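Local coordinates for Lin1840 protein (Listeria innocua serovar 6a, PDB 4ZOB) that probably hydrolyses terminal, non-reducing beta-D-glucosyl residues to release beta-D-glucose, as a family 3 glycoside hydrolase, at residues Gly265-Asp270 with Ala296-Glu301; Val234-Asn239 with Trp271-Glu276. The protein carries 1 engineered substitution. All coordinates share one frame; numbering follows the deposited sequence.

Interaction 1 of 2, residues Gly265-Asp270 with Ala296-Glu301; sequences GVLISD and AGVDLE. With LGC (D-glucono-1,5-lactone), chain C.
G297 lays its carbonyl against L267, with O 3.5 Å from L267 CB, just where a Schellman motif ends helix 286-295 and turns the chain toward the strand. V298 follows, bringing CG2 to 4.0 Å from L267 CD2, while its CG1 branch packs over the backbone at S269. D299 then pairs twice with one residue. Its N donates to L267 O over 2.8 Å, and its OD2 takes the N-H of L267 at 3.1 Å, met from above the carboxylate plane. That carboxylate also forms salt bridges with R258 and R331. L300 N adds a weak second bond to L267 O, and L300 O accepts from S269 N at 3.0 Å. A trans first torsion (chi1 -178°) swings L300 CG away from its own N and lays the side chain alongside I268, with CD2 3.6 Å from I268 CD1. At E301 the chain passes S269 OG, itself bonded to D270 O. A single bridge, I268 with L300, sets strand 266-268 beside the entry to strand 301-302, where the barrel closes. Two arginines and a backbone N-H would probably favour an ionised D299, whose salt bridges tie the seam to helices 250-260 (R258) and 322-339 (R331).

Interaction 2 of 2, residues Val234-Asn239 with Trp271-Glu276; sequences VMTAFN and WGAVAE. With LGC (D-glucono-1,5-lactone), chain C.
The first torsion of F238 (chi1 -76°) sets CG opposite its own carbonyl carbon and, with chi2 at -50°, carries the ring out from the end of strand 233-236 to the backbone of W271. There W271 O lies at the ring edge, close to the ring plane and 3.2 Å from CE1, a geometry that lets the polarised C-H edge face the oxygen. The CB of W271 packs against the far tip of the same ring, 4.2 Å from F238 CZ. A273 enters obliquely, its CB 3.9 Å from F238 CD1, just as the chain begins the short helix 273-276, whose turn is marked by E276 N bonding to G272 O. From that turn the extended side chain of E276 brings OE1 to 3.5 Å from F238 CE1, its carboxylate inclined 30° to the ring. A water donates to E276 OE1 at 2.8 Å and, weakly, to F238 O, which also accepts from H280. E276 OE2 forms a salt bridge with R572 of the second subunit, an arginine that packs on F238 and W271 as well. No direct hydrogen bond crosses between 234-239 and 271-276; ring edge, methyl group and water make the join. Toward the lactone, F238 CE2 stands 3.2 Å from LGC O2, and W271 CB lies 3.7 Å from LGC O1, its indole continuing past C6. On loops after neighbouring parallel strands 233-236 and 266-268, these groups border the lactone-binding pocket, probably the one that takes the terminal glucosyl unit, at the C-terminal end of a TIM-type barrel, where active sites of this fold lie.

Strand 266-268 is the element that ties the two contacts together, illustrating how a barrel's framework places the walls of its pocket. One edge of it is engaged by 296-301 in interaction 1, while its other edge pairs with strand 233-236 of interaction 2 through probable hydrogen bonds, I268 N to V234 O and I268 O to T236 N, each 2.8 Å; the two centres are 9 Å apart. Beyond the strand the chain runs through D270 directly into W271, and D270 OD2 packs 3.3 Å from F238 CE2. D270 OD1 lies 3.1 Å from C1 of the lactone, consistent with the site of the nucleophile in family 3 enzymes. D91, R149, K191 and H192 hold the same ligand by hydrogen bonds.

Interaction 1 of 2, residues Gly265-Asp270 with Ala296-Glu301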
ATOM      1  N   GLY A 265      24.628 -21.626  -5.643  1.00 37.44           N
ATOM      2  CA  GLY A 265      23.873 -22.513  -6.546  1.00 30.66           C
ATOM      3  C   GLY A 265      23.428 -21.804  -7.819  1.00 31.44           C
ATOM      4  O   GLY A 265      23.843 -20.686  -8.102  1.00 31.84           O
ATOM      5  N   VAL A 266      22.589 -22.459  -8.613  1.00 32.73           N
ATOM      6  CA  VAL A 266      22.100 -21.821  -9.831  1.00 31.87           C
ATOM      7  C   VAL A 266      21.073 -20.751  -9.442  1.00 28.79           C
ATOM      8  O   VAL A 266      20.226 -20.970  -8.561  1.00 22.19           O
ATOM      9  CB  VAL A 266      21.468 -22.824 -10.810  1.00 32.35           C
ATOM     10  CG1 VAL A 266      20.921 -22.106 -12.031  1.00 31.76           C
ATOM     11  CG2 VAL A 266      22.505 -23.862 -11.229  1.00 33.67           C
ATOM     12  N   LEU A 267      21.190 -19.590 -10.082  1.00 26.89           N
ATOM     13  CA  LEU A 267      20.207 -18.541  -9.955  1.00 27.38           C
ATOM     14  C   LEU A 267      19.489 -18.497 -11.282  1.00 23.92           C
ATOM     15  O   LEU A 267      20.082 -18.071 -12.286  1.00 21.30           O
ATOM     16  CB  LEU A 267      20.849 -17.161  -9.641  1.00 29.36           C
ATOM     17  CG  LEU A 267      19.839 -15.984  -9.688  1.00 29.40           C
ATOM     18  CD1 LEU A 267      18.672 -16.266  -8.742  1.00 29.94           C
ATOM     19  CD2 LEU A 267      20.444 -14.627  -9.373  1.00 29.22           C
ATOM     20  N   ILE A 268      18.226 -18.924 -11.273  1.00 23.14           N
ATOM     21  CA  ILE A 268      17.428 -18.982 -12.486  1.00 27.49           C
ATOM     22  C   ILE A 268      16.561 -17.729 -12.597  1.00 26.05           C
ATOM     23  O   ILE A 268      16.048 -17.244 -11.610  1.00 31.62           O
ATOM     24  CB  ILE A 268      16.574 -20.282 -12.567  1.00 29.79           C
ATOM     25  CG1 ILE A 268      15.967 -20.439 -13.959  1.00 35.81           C
ATOM     26  CG2 ILE A 268      15.471 -20.334 -11.518  1.00 27.49           C
ATOM     27  CD1 ILE A 268      15.202 -21.741 -14.169  1.00 42.14           C
ATOM     28  N   SER A 269      16.375 -17.210 -13.787  1.00 23.87           N
ATOM     29  CA  SER A 269      15.397 -16.175 -14.004  1.00 23.40           C
ATOM     30  C   SER A 269      13.975 -16.708 -13.974  1.00 23.53           C
ATOM     31  O   SER A 269      13.730 -17.867 -14.203  1.00 25.01           O
ATOM     32  CB  SER A 269      15.668 -15.489 -15.323  1.00 23.57           C
ATOM     33  OG  SER A 269      15.122 -16.200 -16.388  1.00 24.13           O
ATOM     34  N   ASP A 270      13.028 -15.847 -13.674  1.00 24.31           N
ATOM     35  CA  ASP A 270      11.641 -16.183 -13.838  1.00 23.05           C
ATOM     36  C   ASP A 270      11.365 -16.018 -15.320  1.00 25.06           C
ATOM     37  O   ASP A 270      12.213 -15.548 -16.068  1.00 24.42           O
ATOM     38  CB  ASP A 270      10.723 -15.335 -12.952  1.00 24.01           C
ATOM     39  CG  ASP A 270       9.385 -16.018 -12.661  1.00 26.20           C
ATOM     40  OD1 ASP A 270       8.981 -16.900 -13.409  1.00 29.31           O
ATOM     41  OD2 ASP A 270       8.715 -15.684 -11.707  1.00 20.03           O
ATOM     42  N   ALA A 296      24.800  -9.439 -12.793  1.00 33.45           N
ATOM     43  CA  ALA A 296      24.068  -9.718 -11.566  1.00 28.87           C
ATOM     44  C   ALA A 296      24.150 -11.160 -11.071  1.00 22.99           C
ATOM     45  O   ALA A 296      23.773 -11.419  -9.962  1.00 21.15           O
ATOM     46  CB  ALA A 296      22.617  -9.316 -11.749  1.00 34.02           C
ATOM     47  N   GLY A 297      24.632 -12.091 -11.881  1.00 22.12           N
ATOM     48  CA  GLY A 297      24.805 -13.467 -11.446  1.00 22.08           C
ATOM     49  C   GLY A 297      23.639 -14.385 -11.784  1.00 22.96           C
ATOM     50  O   GLY A 297      23.501 -15.475 -11.205  1.00 21.15           O
ATOM     51  N   VAL A 298      22.801 -13.966 -12.729  1.00 20.87           N
ATOM     52  CA  VAL A 298      21.737 -14.829 -13.182  1.00 25.17           C
ATOM     53  C   VAL A 298      22.408 -15.863 -14.090  1.00 25.91           C
ATOM     54  O   VAL A 298      22.970 -15.494 -15.119  1.00 21.52           O
ATOM     55  CB  VAL A 298      20.619 -14.054 -13.921  1.00 26.14           C
ATOM     56  CG1 VAL A 298      19.527 -14.992 -14.374  1.00 24.94           C
ATOM     57  CG2 VAL A 298      19.989 -13.018 -12.996  1.00 25.69           C
ATOM     58  N   ASP A 299      22.317 -17.143 -13.695  1.00 28.55           N
ATOM     59  CA  ASP A 299      23.005 -18.266 -14.364  1.00 30.95           C
ATOM     60  C   ASP A 299      22.205 -18.922 -15.473  1.00 35.33           C
ATOM     61  O   ASP A 299      22.801 -19.504 -16.379  1.00 36.12           O
ATOM     62  CB  ASP A 299      23.371 -19.348 -13.343  1.00 33.45           C
ATOM     63  CG  ASP A 299      24.249 -18.805 -12.221  1.00 31.47           C
ATOM     64  OD1 ASP A 299      25.036 -17.878 -12.556  1.00 29.10           O
ATOM     65  OD2 ASP A 299      24.150 -19.273 -11.034  1.00 24.07           O
ATOM     66  N   LEU A 300      20.874 -18.824 -15.409  1.00 32.88           N
ATOM     67  CA  LEU A 300      19.986 -19.589 -16.308  1.00 28.66           C
ATOM     68  C   LEU A 300      18.773 -18.777 -16.798  1.00 27.49           C
ATOM     69  O   LEU A 300      17.849 -18.509 -16.076  1.00 27.23           O
ATOM     70  CB  LEU A 300      19.545 -20.877 -15.583  1.00 26.33           C
ATOM     71  CG  LEU A 300      18.664 -21.936 -16.234  1.00 25.00           C
ATOM     72  CD1 LEU A 300      19.338 -22.455 -17.479  1.00 22.91           C
ATOM     73  CD2 LEU A 300      18.373 -23.083 -15.292  1.00 24.90           C
ATOM     74  N   GLU A 301      18.778 -18.414 -18.058  1.00 27.46           N
ATOM     75  CA  GLU A 301      17.670 -17.678 -18.642  1.00 25.81           C
ATOM     76  C   GLU A 301      16.499 -18.596 -19.089  1.00 30.46           C
ATOM     77  O   GLU A 301      16.686 -19.519 -19.915  1.00 31.26           O
ATOM     78  CB  GLU A 301      18.204 -16.878 -19.819  1.00 24.31           C
ATOM     79  CG  GLU A 301      17.169 -15.962 -20.442  1.00 24.78           C
ATOM     80  CD  GLU A 301      17.780 -15.008 -21.429  1.00 21.64           C
ATOM     81  OE1 GLU A 301      19.016 -14.979 -21.590  1.00 23.37           O
ATOM     82  OE2 GLU A 301      17.010 -14.308 -22.057  1.00 19.92           O
TER
HETATM   83  C1  LGC C 801       6.130 -18.017 -13.987  1.00 25.06           C
HETATM   84  C2  LGC C 801       6.035 -17.941 -12.490  1.00 23.79           C
HETATM   85  O5  LGC C 801       6.553 -19.242 -14.631  1.00 24.94           O
HETATM   86  O1  LGC C 801       5.830 -17.055 -14.704  1.00 22.09           O
HETATM   87  O2  LGC C 801       6.485 -16.661 -12.107  1.00 25.20           O
HETATM   88  C3  LGC C 801       6.946 -18.905 -11.743  1.00 24.09           C
HETATM   89  O3  LGC C 801       6.574 -18.940 -10.331  1.00 22.27           O
HETATM   90  C4  LGC C 801       6.954 -20.264 -12.488  1.00 20.47           C
HETATM   91  O4  LGC C 801       7.814 -21.201 -11.845  1.00 14.52           O
HETATM   92  C5  LGC C 801       7.456 -20.051 -13.901  1.00 20.33           C
HETATM   93  C6  LGC C 801       7.615 -21.366 -14.685  1.00 18.29           C
HETATM   94  O6  LGC C 801       6.534 -22.255 -14.428  1.00 12.66           O

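Interaction 2 of 2, residues Val234-Asn239 with Trp271-Glu276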
ATOM      1  N   VAL A 234      17.840 -20.906  -6.587  1.00 25.76           N
ATOM      2  CA  VAL A 234      16.991 -19.744  -6.395  1.00 23.98           C
ATOM      3  C   VAL A 234      16.511 -19.205  -7.732  1.00 23.77           C
ATOM      4  O   VAL A 234      17.227 -19.240  -8.723  1.00 19.29           O
ATOM      5  CB  VAL A 234      17.724 -18.645  -5.619  1.00 23.99           C
ATOM      6  CG1 VAL A 234      16.873 -17.399  -5.506  1.00 23.51           C
ATOM      7  CG2 VAL A 234      18.053 -19.130  -4.216  1.00 25.03           C
ATOM      8  N   MET A 235      15.276 -18.707  -7.736  1.00 25.53           N
ATOM      9  CA  MET A 235      14.702 -18.029  -8.893  1.00 22.88           C
ATOM     10  C   MET A 235      14.517 -16.544  -8.597  1.00 22.09           C
ATOM     11  O   MET A 235      14.091 -16.167  -7.489  1.00 19.90           O
ATOM     12  CB  MET A 235      13.370 -18.656  -9.253  1.00 22.54           C
ATOM     13  CG  MET A 235      12.721 -18.062 -10.496  1.00 25.74           C
ATOM     14  SD  MET A 235      10.990 -18.551 -10.667  1.00 27.46           S
ATOM     15  CE  MET A 235      11.222 -20.253 -11.161  1.00 26.48           C
ATOM     16  N   THR A 236      14.825 -15.711  -9.594  1.00 19.26           N
ATOM     17  CA  THR A 236      14.574 -14.275  -9.518  1.00 20.49           C
ATOM     18  C   THR A 236      13.069 -13.906  -9.523  1.00 22.89           C
ATOM     19  O   THR A 236      12.184 -14.730  -9.857  1.00 20.71           O
ATOM     20  CB  THR A 236      15.242 -13.509 -10.682  1.00 22.86           C
ATOM     21  OG1 THR A 236      14.485 -13.657 -11.907  1.00 21.95           O
ATOM     22  CG2 THR A 236      16.730 -13.947 -10.875  1.00 22.69           C
ATOM     23  N   ALA A 237      12.806 -12.638  -9.171  1.00 20.47           N
ATOM     24  CA  ALA A 237      11.464 -12.092  -9.117  1.00 19.55           C
ATOM     25  C   ALA A 237      11.127 -11.172 -10.295  1.00 18.24           C
ATOM     26  O   ALA A 237      11.984 -10.440 -10.808  1.00 20.35           O
ATOM     27  CB  ALA A 237      11.273 -11.334  -7.787  1.00 20.67           C
ATOM     28  N   PHE A 238       9.860 -11.160 -10.695  1.00 14.52           N
ATOM     29  CA  PHE A 238       9.427 -10.211 -11.730  1.00 17.76           C
ATOM     30  C   PHE A 238       9.499  -8.709 -11.348  1.00 20.78           C
ATOM     31  O   PHE A 238       9.631  -7.821 -12.235  1.00 23.99           O
ATOM     32  CB  PHE A 238       7.995 -10.524 -12.139  1.00 18.30           C
ATOM     33  CG  PHE A 238       7.866 -11.724 -13.023  1.00 18.15           C
ATOM     34  CD1 PHE A 238       8.661 -11.860 -14.149  1.00 20.52           C
ATOM     35  CD2 PHE A 238       6.929 -12.708 -12.738  1.00 19.48           C
ATOM     36  CE1 PHE A 238       8.521 -12.951 -14.996  1.00 24.31           C
ATOM     37  CE2 PHE A 238       6.793 -13.807 -13.553  1.00 21.48           C
ATOM     38  CZ  PHE A 238       7.596 -13.934 -14.694  1.00 24.00           C
ATOM     39  N   ASN A 239       9.377  -8.414 -10.054  1.00 18.79           N
ATOM     40  CA  ASN A 239       9.259  -7.039  -9.596  1.00 18.91           C
ATOM     41  C   ASN A 239      10.576  -6.254  -9.564  1.00 18.75           C
ATOM     42  O   ASN A 239      11.662  -6.823  -9.486  1.00 19.14           O
ATOM     43  CB  ASN A 239       8.619  -7.002  -8.204  1.00 18.85           C
ATOM     44  CG  ASN A 239       9.358  -7.856  -7.187  1.00 18.29           C
ATOM     45  OD1 ASN A 239       9.275  -9.090  -7.216  1.00 17.95           O
ATOM     46  ND2 ASN A 239      10.079  -7.211  -6.279  1.00 19.43           N
ATOM     47  N   TRP A 271      10.182 -16.407 -15.744  1.00 23.55           N
ATOM     48  CA  TRP A 271       9.899 -16.540 -17.133  1.00 23.89           C
ATOM     49  C   TRP A 271       9.956 -15.231 -17.856  1.00 23.32           C
ATOM     50  O   TRP A 271       9.082 -14.419 -17.755  1.00 26.27           O
ATOM     51  CB  TRP A 271       8.513 -17.127 -17.265  1.00 23.37           C
ATOM     52  CG  TRP A 271       8.184 -17.435 -18.640  1.00 23.85           C
ATOM     53  CD1 TRP A 271       7.988 -16.548 -19.664  1.00 27.88           C
ATOM     54  CD2 TRP A 271       8.047 -18.722 -19.220  1.00 27.26           C
ATOM     55  NE1 TRP A 271       7.725 -17.201 -20.809  1.00 28.88           N
ATOM     56  CE2 TRP A 271       7.748 -18.523 -20.592  1.00 30.39           C
ATOM     57  CE3 TRP A 271       8.127 -19.999 -18.737  1.00 32.45           C
ATOM     58  CZ2 TRP A 271       7.539 -19.560 -21.453  1.00 31.56           C
ATOM     59  CZ3 TRP A 271       7.920 -21.037 -19.606  1.00 32.47           C
ATOM     60  CH2 TRP A 271       7.629 -20.817 -20.940  1.00 31.95           C
ATOM     61  N   GLY A 272      11.001 -15.071 -18.628  1.00 24.91           N
ATOM     62  CA  GLY A 272      11.249 -13.894 -19.406  1.00 23.20           C
ATOM     63  C   GLY A 272      11.700 -12.703 -18.601  1.00 23.36           C
ATOM     64  O   GLY A 272      11.737 -11.609 -19.095  1.00 21.96           O
ATOM     65  N   ALA A 273      12.054 -12.906 -17.354  1.00 22.91           N
ATOM     66  CA  ALA A 273      12.367 -11.732 -16.537  1.00 25.62           C
ATOM     67  C   ALA A 273      13.646 -11.070 -17.060  1.00 26.00           C
ATOM     68  O   ALA A 273      13.853  -9.882 -16.870  1.00 24.85           O
ATOM     69  CB  ALA A 273      12.464 -12.096 -15.058  1.00 25.47           C
ATOM     70  N   VAL A 274      14.487 -11.838 -17.745  1.00 29.95           N
ATOM     71  CA  VAL A 274      15.698 -11.269 -18.375  1.00 30.51           C
ATOM     72  C   VAL A 274      15.366 -10.304 -19.526  1.00 26.23           C
ATOM     73  O   VAL A 274      15.685  -9.143 -19.439  1.00 30.53           O
ATOM     74  CB  VAL A 274      16.716 -12.365 -18.783  1.00 29.52           C
ATOM     75  CG1 VAL A 274      17.861 -11.784 -19.602  1.00 29.49           C
ATOM     76  CG2 VAL A 274      17.261 -13.042 -17.529  1.00 29.99           C
ATOM     77  N   ALA A 275      14.708 -10.751 -20.579  1.00 23.38           N
ATOM     78  CA  ALA A 275      14.278  -9.809 -21.623  1.00 23.51           C
ATOM     79  C   ALA A 275      13.340  -8.713 -21.089  1.00 24.92           C
ATOM     80  O   ALA A 275      13.297  -7.619 -21.642  1.00 24.11           O
ATOM     81  CB  ALA A 275      13.613 -10.541 -22.759  1.00 22.51           C
ATOM     82  N   GLU A 276      12.599  -9.010 -20.024  1.00 26.16           N
ATOM     83  CA  GLU A 276      11.579  -8.084 -19.508  1.00 25.69           C
ATOM     84  C   GLU A 276      12.155  -6.861 -18.762  1.00 26.78           C
ATOM     85  O   GLU A 276      11.456  -5.827 -18.629  1.00 21.47           O
ATOM     86  CB  GLU A 276      10.549  -8.812 -18.632  1.00 25.27           C
ATOM     87  CG  GLU A 276       9.445  -9.446 -19.451  1.00 25.47           C
ATOM     88  CD  GLU A 276       8.635 -10.442 -18.672  1.00 30.61           C
ATOM     89  OE1 GLU A 276       8.617 -10.375 -17.415  1.00 30.65           O
ATOM     90  OE2 GLU A 276       8.023 -11.313 -19.329  1.00 37.29           O
TER
HETATM   91  C1  LGC C 801       6.130 -18.017 -13.987  1.00 25.06           C
HETATM   92  C2  LGC C 801       6.035 -17.941 -12.490  1.00 23.79           C
HETATM   93  O5  LGC C 801       6.553 -19.242 -14.631  1.00 24.94           O
HETATM   94  O1  LGC C 801       5.830 -17.055 -14.704  1.00 22.09           O
HETATM   95  O2  LGC C 801       6.485 -16.661 -12.107  1.00 25.20           O
HETATM   96  C3  LGC C 801       6.946 -18.905 -11.743  1.00 24.09           C
HETATM   97  O3  LGC C 801       6.574 -18.940 -10.331  1.00 22.27           O
HETATM   98  C4  LGC C 801       6.954 -20.264 -12.488  1.00 20.47           C
HETATM   99  O4  LGC C 801       7.814 -21.201 -11.845  1.00 14.52           O
HETATM  100  C5  LGC C 801       7.456 -20.051 -13.901  1.00 20.33           C
HETATM  101  C6  LGC C 801       7.615 -21.366 -14.685  1.00 18.29           C
HETATM  102  O6  LGC C 801       6.534 -22.255 -14.428  1.00 12.66           O
HETATM  103  O   HOH W   1       9.518  -8.663 -15.431  1.00 29.33           O